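Local coordinates for hemolysin-like protein containing CBS domains (Oenococcus oeni, PDB 3OCO) that is of unknown function but forms the tandem CBS-domain part of a larger membrane protein that may bind flavin adenine dinucleotide, at residues Y53-V58 with I68-N73; Y74-Q79 with S89-D94. One frame throughout, in Å; residues are numbered along the deposited sequence. Where two conformers were deposited one is given.

Contact 1: Y53-V58 with I68-N73; sequences YSRFPV and IGYAYN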
ATOM      1  N   TYR A  53      -0.099  -2.118   9.975  1.00 27.28           N
ATOM      2  CA  TYR A  53      -0.970  -1.370   9.065  1.00 28.57           C
ATOM      3  C   TYR A  53      -0.306  -0.046   8.731  1.00 21.38           C
ATOM      4  O   TYR A  53       0.356   0.544   9.563  1.00 23.14           O
ATOM      5  CB  TYR A  53      -2.364  -1.134   9.664  1.00 33.66           C
ATOM      6  CG  TYR A  53      -3.049  -2.385  10.162  1.00 30.44           C
ATOM      7  CD1 TYR A  53      -3.655  -3.258   9.285  1.00 34.14           C
ATOM      8  CD2 TYR A  53      -3.097  -2.682  11.522  1.00 35.18           C
ATOM      9  CE1 TYR A  53      -4.283  -4.406   9.740  1.00 42.32           C
ATOM     10  CE2 TYR A  53      -3.724  -3.831  11.988  1.00 29.62           C
ATOM     11  CZ  TYR A  53      -4.313  -4.689  11.092  1.00 40.28           C
ATOM     12  OH  TYR A  53      -4.941  -5.832  11.544  1.00 50.20           O
ATOM     13  N   SER A  54      -0.460   0.428   7.512  1.00 24.43           N
ATOM     14  CA  SER A  54       0.215   1.667   7.167  1.00 25.68           C
ATOM     15  C   SER A  54      -0.644   2.895   7.447  1.00 32.72           C
ATOM     16  O   SER A  54      -0.141   4.021   7.501  1.00 35.75           O
ATOM     17  CB  SER A  54       0.653   1.648   5.706  1.00 27.49           C
ATOM     18  OG  SER A  54      -0.461   1.512   4.859  1.00 23.91           O
ATOM     19  N   ARG A  55      -1.942   2.679   7.611  1.00 34.02           N
ATOM     20  CA  ARG A  55      -2.864   3.772   7.921  1.00 37.42           C
ATOM     21  C   ARG A  55      -3.795   3.437   9.069  1.00 31.85           C
ATOM     22  O   ARG A  55      -4.456   2.399   9.054  1.00 25.87           O
ATOM     23  CB  ARG A  55      -3.693   4.140   6.701  1.00 41.33           C
ATOM     24  CG  ARG A  55      -2.850   4.537   5.528  1.00 44.69           C
ATOM     25  CD  ARG A  55      -3.716   5.020   4.419  1.00 44.65           C
ATOM     26  NE  ARG A  55      -2.921   5.454   3.287  1.00 46.60           N
ATOM     27  CZ  ARG A  55      -2.782   4.746   2.177  1.00 49.45           C
ATOM     28  NH1 ARG A  55      -3.398   3.572   2.073  1.00 51.13           N
ATOM     29  NH2 ARG A  55      -2.046   5.223   1.176  1.00 44.43           N
ATOM     30  N   PHE A  56      -3.835   4.324  10.059  1.00 26.67           N
ATOM     31  CA  PHE A  56      -4.696   4.143  11.224  1.00 29.01           C
ATOM     32  C   PHE A  56      -5.735   5.238  11.298  1.00 32.06           C
ATOM     33  O   PHE A  56      -5.398   6.421  11.388  1.00 27.56           O
ATOM     34  CB  PHE A  56      -3.881   4.189  12.511  1.00 30.61           C
ATOM     35  CG  PHE A  56      -3.035   2.977  12.740  1.00 39.42           C
ATOM     36  CD1 PHE A  56      -3.566   1.850  13.350  1.00 46.50           C
ATOM     37  CD2 PHE A  56      -1.703   2.963  12.356  1.00 46.22           C
ATOM     38  CE1 PHE A  56      -2.779   0.721  13.566  1.00 47.05           C
ATOM     39  CE2 PHE A  56      -0.912   1.841  12.570  1.00 44.75           C
ATOM     40  CZ  PHE A  56      -1.455   0.719  13.180  1.00 43.25           C
ATOM     41  N   PRO A  57      -7.010   4.844  11.275  1.00 40.09           N
ATOM     42  CA  PRO A  57      -8.104   5.755  11.607  1.00 33.63           C
ATOM     43  C   PRO A  57      -7.833   6.413  12.952  1.00 25.53           C
ATOM     44  O   PRO A  57      -7.399   5.734  13.910  1.00 22.61           O
ATOM     45  CB  PRO A  57      -9.298   4.817  11.733  1.00 38.09           C
ATOM     46  CG  PRO A  57      -8.930   3.622  10.921  1.00 37.36           C
ATOM     47  CD  PRO A  57      -7.470   3.455  11.114  1.00 35.29           C
ATOM     48  N   VAL A  58      -8.020   7.729  13.001  1.00 17.58           N
ATOM     49  CA  VAL A  58      -7.886   8.505  14.227  0.60 22.35           C
ATOM     50  C   VAL A  58      -9.274   8.780  14.842  1.00 31.82           C
ATOM     51  O   VAL A  58     -10.135   9.331  14.172  1.00 33.40           O
ATOM     52  CB  VAL A  58      -7.180   9.847  13.942  0.60 23.92           C
ATOM     53  CG1 VAL A  58      -7.228  10.754  15.164  0.60 27.73           C
ATOM     54  CG2 VAL A  58      -5.735   9.614  13.484  0.60 21.07           C
ATOM     55  N   ILE A  68     -12.182  10.933  12.969  1.00 29.16           N
ATOM     56  CA  ILE A  68     -12.030  12.273  12.399  1.00 33.43           C
ATOM     57  C   ILE A  68     -10.996  12.366  11.248  1.00 45.42           C
ATOM     58  O   ILE A  68     -10.913  13.386  10.556  1.00 46.26           O
ATOM     59  CB  ILE A  68     -11.679  13.282  13.497  1.00 35.57           C
ATOM     60  CG1 ILE A  68     -10.814  12.613  14.560  1.00 31.16           C
ATOM     61  CG2 ILE A  68     -12.941  13.796  14.177  1.00 32.15           C
ATOM     62  CD1 ILE A  68     -10.123  13.588  15.491  1.00 33.24           C
ATOM     63  N   GLY A  69     -10.221  11.304  11.044  1.00 35.38           N
ATOM     64  CA  GLY A  69      -9.214  11.278   9.989  1.00 33.86           C
ATOM     65  C   GLY A  69      -8.331  10.039  10.054  1.00 32.39           C
ATOM     66  O   GLY A  69      -8.702   9.059  10.703  1.00 26.86           O
ATOM     67  N   TYR A  70      -7.164  10.069   9.403  1.00 32.90           N
ATOM     68  CA  TYR A  70      -6.225   8.953   9.543  1.00 23.01           C
ATOM     69  C   TYR A  70      -4.821   9.420   9.794  1.00 23.17           C
ATOM     70  O   TYR A  70      -4.474  10.557   9.449  1.00 22.12           O
ATOM     71  CB  TYR A  70      -6.255   8.019   8.334  1.00 21.67           C
ATOM     72  CG  TYR A  70      -5.469   8.506   7.134  1.00 31.39           C
ATOM     73  CD1 TYR A  70      -4.199   7.993   6.840  1.00 31.90           C
ATOM     74  CD2 TYR A  70      -6.000   9.459   6.280  1.00 32.46           C
ATOM     75  CE1 TYR A  70      -3.480   8.439   5.726  1.00 22.54           C
ATOM     76  CE2 TYR A  70      -5.299   9.908   5.172  1.00 35.34           C
ATOM     77  CZ  TYR A  70      -4.041   9.400   4.898  1.00 34.33           C
ATOM     78  OH  TYR A  70      -3.371   9.870   3.788  1.00 42.12           O
ATOM     79  N   ALA A  71      -4.027   8.537  10.413  1.00 21.46           N
ATOM     80  CA  ALA A  71      -2.575   8.739  10.555  1.00 29.22           C
ATOM     81  C   ALA A  71      -1.749   7.764   9.689  1.00 32.66           C
ATOM     82  O   ALA A  71      -1.976   6.551   9.687  1.00 28.21           O
ATOM     83  CB  ALA A  71      -2.156   8.647  12.004  1.00 24.48           C
ATOM     84  N   TYR A  72      -0.783   8.322   8.972  1.00 32.21           N
ATOM     85  CA  TYR A  72       0.009   7.609   7.974  1.00 34.73           C
ATOM     86  C   TYR A  72       1.345   7.132   8.573  1.00 31.23           C
ATOM     87  O   TYR A  72       2.069   7.924   9.176  1.00 32.65           O
ATOM     88  CB  TYR A  72       0.211   8.571   6.793  1.00 35.07           C
ATOM     89  CG  TYR A  72       0.971   8.065   5.574  1.00 26.59           C
ATOM     90  CD1 TYR A  72       0.965   6.723   5.203  1.00 29.74           C
ATOM     91  CD2 TYR A  72       1.646   8.963   4.762  1.00 25.27           C
ATOM     92  CE1 TYR A  72       1.668   6.283   4.059  1.00 26.55           C
ATOM     93  CE2 TYR A  72       2.322   8.553   3.630  1.00 32.53           C
ATOM     94  CZ  TYR A  72       2.339   7.218   3.281  1.00 37.66           C
ATOM     95  OH  TYR A  72       3.035   6.846   2.144  1.00 45.94           O
ATOM     96  N   ASN A  73       1.659   5.841   8.443  1.00 28.68           N
ATOM     97  CA  ASN A  73       2.912   5.302   9.019  1.00 23.83           C
ATOM     98  C   ASN A  73       4.158   6.154   8.729  1.00 27.38           C
ATOM     99  O   ASN A  73       4.911   6.498   9.652  1.00 25.39           O
ATOM    100  CB  ASN A  73       3.143   3.808   8.694  1.00 19.93           C
ATOM    101  CG  ASN A  73       3.237   3.497   7.170  1.00 31.68           C
ATOM    102  OD1 ASN A  73       3.195   4.380   6.309  1.00 23.05           O
ATOM    103  ND2 ASN A  73       3.369   2.219   6.859  1.00 37.33           N
TER

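Contact 2: Y74-Q79 with S89-D94; sequences YDIVRQ and STIMRD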
ATOM      1  N   TYR A  74       4.350   6.520   7.461  1.00 17.96           N
ATOM      2  CA  TYR A  74       5.426   7.445   7.076  1.00 27.42           C
ATOM      3  C   TYR A  74       5.497   8.685   7.965  1.00 35.02           C
ATOM      4  O   TYR A  74       6.587   9.090   8.396  1.00 32.53           O
ATOM      5  CB  TYR A  74       5.257   7.896   5.630  1.00 22.21           C
ATOM      6  CG  TYR A  74       6.287   8.905   5.155  1.00 29.94           C
ATOM      7  CD1 TYR A  74       7.587   8.520   4.856  1.00 23.61           C
ATOM      8  CD2 TYR A  74       5.942  10.232   4.963  1.00 36.34           C
ATOM      9  CE1 TYR A  74       8.514   9.441   4.402  1.00 32.61           C
ATOM     10  CE2 TYR A  74       6.857  11.157   4.510  1.00 40.19           C
ATOM     11  CZ  TYR A  74       8.145  10.761   4.231  1.00 43.07           C
ATOM     12  OH  TYR A  74       9.056  11.695   3.774  1.00 39.76           O
ATOM     13  N   ASP A  75       4.333   9.283   8.226  1.00 28.09           N
ATOM     14  CA  ASP A  75       4.243  10.526   9.000  1.00 23.39           C
ATOM     15  C   ASP A  75       4.654  10.304  10.442  1.00 21.34           C
ATOM     16  O   ASP A  75       5.353  11.129  11.034  1.00 23.89           O
ATOM     17  CB  ASP A  75       2.810  11.078   8.970  1.00 26.77           C
ATOM     18  CG  ASP A  75       2.457  11.745   7.650  1.00 32.33           C
ATOM     19  OD1 ASP A  75       3.376  12.234   6.953  1.00 35.23           O
ATOM     20  OD2 ASP A  75       1.249  11.793   7.319  1.00 41.64           O
ATOM     21  N   ILE A  76       4.191   9.189  10.999  1.00 19.34           N
ATOM     22  CA  ILE A  76       4.578   8.726  12.328  1.00 12.72           C
ATOM     23  C   ILE A  76       6.096   8.494  12.465  1.00 25.81           C
ATOM     24  O   ILE A  76       6.742   9.053  13.378  1.00 25.83           O
ATOM     25  CB  ILE A  76       3.804   7.426  12.702  1.00 25.63           C
ATOM     26  CG1 ILE A  76       2.292   7.682  12.654  1.00 29.52           C
ATOM     27  CG2 ILE A  76       4.182   6.930  14.091  1.00 25.11           C
ATOM     28  CD1 ILE A  76       1.433   6.423  12.580  1.00 24.31           C
ATOM     29  N   VAL A  77       6.694   7.675  11.590  1.00 18.42           N
ATOM     30  CA  VAL A  77       8.106   7.386  11.819  1.00  9.37           C
ATOM     31  C   VAL A  77       8.963   8.621  11.594  1.00 20.89           C
ATOM     32  O   VAL A  77       9.952   8.826  12.294  1.00 32.05           O
ATOM     33  CB  VAL A  77       8.671   6.115  11.059  1.00 26.02           C
ATOM     34  CG1 VAL A  77       7.569   5.292  10.449  1.00 15.71           C
ATOM     35  CG2 VAL A  77       9.754   6.489  10.043  1.00 22.60           C
ATOM     36  N   ARG A  78       8.581   9.444  10.626  1.00 25.90           N
ATOM     37  CA  ARG A  78       9.293  10.688  10.396  1.00 26.21           C
ATOM     38  C   ARG A  78       9.226  11.639  11.587  1.00 34.57           C
ATOM     39  O   ARG A  78      10.242  12.193  12.008  1.00 43.12           O
ATOM     40  CB  ARG A  78       8.735  11.413   9.194  1.00 24.26           C
ATOM     41  CG  ARG A  78       9.334  12.794   9.086  1.00 31.48           C
ATOM     42  CD  ARG A  78       8.980  13.417   7.780  1.00 40.25           C
ATOM     43  NE  ARG A  78       7.539  13.366   7.590  1.00 46.96           N
ATOM     44  CZ  ARG A  78       6.900  13.894   6.552  1.00 47.53           C
ATOM     45  NH1 ARG A  78       7.578  14.517   5.587  1.00 43.14           N
ATOM     46  NH2 ARG A  78       5.578  13.785   6.483  1.00 35.14           N
ATOM     47  N   GLN A  79       8.028  11.852  12.125  1.00 23.60           N
ATOM     48  CA  GLN A  79       7.873  12.813  13.228  1.00 23.27           C
ATOM     49  C   GLN A  79       8.490  12.347  14.553  1.00 24.51           C
ATOM     50  O   GLN A  79       9.015  13.170  15.311  1.00 28.19           O
ATOM     51  CB  GLN A  79       6.405  13.205  13.414  1.00 31.52           C
ATOM     52  CG  GLN A  79       6.179  14.154  14.546  1.00 34.47           C
ATOM     53  CD  GLN A  79       6.816  15.499  14.314  1.00 36.05           C
ATOM     54  OE1 GLN A  79       7.011  15.929  13.166  1.00 41.31           O
ATOM     55  NE2 GLN A  79       7.140  16.187  15.411  1.00 31.29           N
ATOM     56  N   SER A  89      -2.937  14.623  16.325  1.00 32.54           N
ATOM     57  CA  SER A  89      -3.596  15.722  15.622  1.00 31.38           C
ATOM     58  C   SER A  89      -2.631  16.555  14.790  1.00 27.05           C
ATOM     59  O   SER A  89      -3.016  17.190  13.811  1.00 29.87           O
ATOM     60  CB  SER A  89      -4.313  16.642  16.618  1.00 31.92           C
ATOM     61  OG  SER A  89      -3.416  17.082  17.630  1.00 27.33           O
ATOM     62  N   THR A  90      -1.373  16.591  15.187  1.00 33.71           N
ATOM     63  CA  THR A  90      -0.422  17.378  14.423  1.00 34.90           C
ATOM     64  C   THR A  90      -0.075  16.729  13.068  1.00 34.39           C
ATOM     65  O   THR A  90       0.281  17.440  12.133  1.00 36.60           O
ATOM     66  CB  THR A  90       0.829  17.735  15.252  1.00 43.60           C
ATOM     67  OG1 THR A  90       1.609  16.555  15.499  1.00 36.72           O
ATOM     68  CG2 THR A  90       0.397  18.391  16.593  1.00 23.02           C
ATOM     69  N   ILE A  91      -0.236  15.408  12.944  1.00 23.27           N
ATOM     70  CA  ILE A  91      -0.018  14.735  11.650  1.00 30.27           C
ATOM     71  C   ILE A  91      -1.289  14.247  10.903  1.00 44.37           C
ATOM     72  O   ILE A  91      -1.261  14.021   9.701  1.00 41.41           O
ATOM     73  CB  ILE A  91       0.974  13.545  11.770  1.00 25.72           C
ATOM     74  CG1 ILE A  91       0.423  12.445  12.680  1.00 22.84           C
ATOM     75  CG2 ILE A  91       2.354  14.013  12.248  1.00 22.26           C
ATOM     76  CD1 ILE A  91       1.299  11.204  12.687  1.00 33.93           C
HETATM   77  N   MSE A  92      -2.392  14.081  11.621  1.00 45.79           N
HETATM   78  CA  MSE A  92      -3.639  13.558  11.050  1.00 31.93           C
HETATM   79  C   MSE A  92      -4.037  14.171   9.701  1.00 26.58           C
HETATM   80  O   MSE A  92      -3.914  15.379   9.499  1.00 34.63           O
HETATM   81  CB  MSE A  92      -4.743  13.801  12.072  1.00 32.95           C
HETATM   82  CG  MSE A  92      -6.122  13.309  11.720  1.00 43.07           C
HETATM   83 SE   MSE A  92      -7.342  13.863  13.173  0.78 45.24          SE
HETATM   84  CE  MSE A  92      -7.685  15.687  12.566  1.00 45.76           C
ATOM     85  N   ARG A  93      -4.535  13.350   8.781  1.00 23.17           N
ATOM     86  CA  ARG A  93      -5.034  13.869   7.505  1.00 29.15           C
ATOM     87  C   ARG A  93      -6.443  13.370   7.219  1.00 32.26           C
ATOM     88  O   ARG A  93      -6.896  12.421   7.851  1.00 27.80           O
ATOM     89  CB  ARG A  93      -4.082  13.543   6.339  1.00 41.34           C
ATOM     90  CG  ARG A  93      -3.229  12.316   6.537  1.00 45.02           C
ATOM     91  CD  ARG A  93      -1.750  12.626   6.368  1.00 51.86           C
ATOM     92  NE  ARG A  93      -1.294  12.477   4.992  1.00 54.39           N
ATOM     93  CZ  ARG A  93      -0.133  12.934   4.537  1.00 60.26           C
ATOM     94  NH1 ARG A  93       0.201  12.763   3.267  1.00 62.39           N
ATOM     95  NH2 ARG A  93       0.694  13.575   5.350  1.00 65.40           N
ATOM     96  N   ASP A  94      -7.112  14.014   6.260  1.00 42.86           N
ATOM     97  CA  ASP A  94      -8.562  13.865   6.026  1.00 51.51           C
ATOM     98  C   ASP A  94      -9.027  12.505   5.535  1.00 44.62           C
ATOM     99  O   ASP A  94      -8.285  11.769   4.901  1.00 43.77           O
ATOM    100  CB  ASP A  94      -9.051  14.890   5.001  1.00 55.32           C
ATOM    101  CG  ASP A  94      -8.918  16.306   5.484  1.00 65.51           C
ATOM    102  OD1 ASP A  94      -8.677  16.492   6.693  1.00 67.10           O
ATOM    103  OD2 ASP A  94      -9.064  17.228   4.651  1.00 69.00           O
TER
HETATM  104  O   HOH W   1      -0.635  11.142   8.959  1.00 30.19           O

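Contact 1: Y53-V58 with I68-N73
R55 lays its side chain beside the ring of Y70 across the antiparallel β hairpin of strands 55-60 and 66-72, in the first CBS domain. The two residues are diagonal neighbours: R55 faces Y72, and P57 faces Y70, in non-hydrogen-bonded pairs. With CG anti to its own carbonyl carbon (chi1 -58°), the arginine sets out beside the backbone N and runs extended as far as NE. CB lies 3.9 Å from Y70 CD1, CG also meets that corner of the ring, and CD comes to 3.7 Å from Y70 CE1. NE is still 3.9 Å from Y70 CE1. The guanidinium is turned 77° from the ring, and Y70 CE1 lies at its edge, near its plane. Beyond, R55 NH1 has a long, weak ion pair with D134, and P117 packs on both side chains.

The opposite face of the hairpin carries F56, V58 and A71, and here F56 reaches L47 and E51 of helix 41-51. F56 and A71 form a hydrogen-bonded pair, with F56 N 2.9 Å from A71 O and A71 N 2.7 Å from F56 O. At the next hydrogen-bonded pair, V58 N donates to G69 O over 2.7 Å. At the other end, strand 66-72 runs straight into helix 73-83. Y72 is the N-cap residue, and its OH hydrogen-bonds to Q52 NE2 of the second subunit. Just past the last bridge, N73, the first helical residue, donates its N to S54 O over 2.7 Å.

Contact 2: Y74-Q79 with S89-D94
D75 and R93 reach toward each other tip to tip, joining helix 73-83 to the loop that leads to strand 96-99. The salt bridge runs from R93 NH2 to D75 OD2 at 2.7 Å. The carboxylate and guanidinium planes are 46° apart, and this is the one close N-O pair between them; R93 NE stays 3.5 Å from D75 OD2. R93 gets there through a chain bent at chi2 and chi3. The other carboxylate oxygen serves the helix itself: R78 NH2 makes a salt bridge to D75 OD1 at 2.7 Å, although its hydrogen bond is weak in angle. Y74 CE2 lies over the centre of the R78 guanidinium. The NH2 atoms of R78 and R93 are 5.0 Å apart, and the carboxylate they share probably offsets their mutual repulsion. A water bridges the same group to the loop backbone, donating to D75 OD2 at 2.6 Å and to I91 O at 3.0 Å.

Next to this polar cluster the contact is apolar. I91 and I76 cross at about a right angle, I91 CD1 meeting I76 CG1 at 3.7 Å. D75 CB, 4.0 Å from I91 CD1, adds the aliphatic base of the aspartate. Helix 41-51 packs alongside, with A44 and L45 against I76 and I41 against both Q79 and I91, while R93 touches Y70 of strand 66-72.

Strand 66-72 leads directly into helix 73-83, so contact 2 opens where contact 1 closes, and their centres are about 8 Å apart. The loop 89-94 passes beside the hairpin: Y70 N and R93 O, 2.8 Å apart, probably form a hydrogen bond, Y70 CE2 packs 3.5 Å from D94 O, and I68 CD1 lies 3.6 Å from the SE of selenomethionine M92. Y70 therefore joins the two, meeting R55 in one and R93 beside the other. Both contacts also reach the second subunit, Y72 at its Q52 and Y74 at its L49 O. Contact 1 lies within the first CBS repeat; contact 2 joins that repeat to a loop in the sequence range of the second.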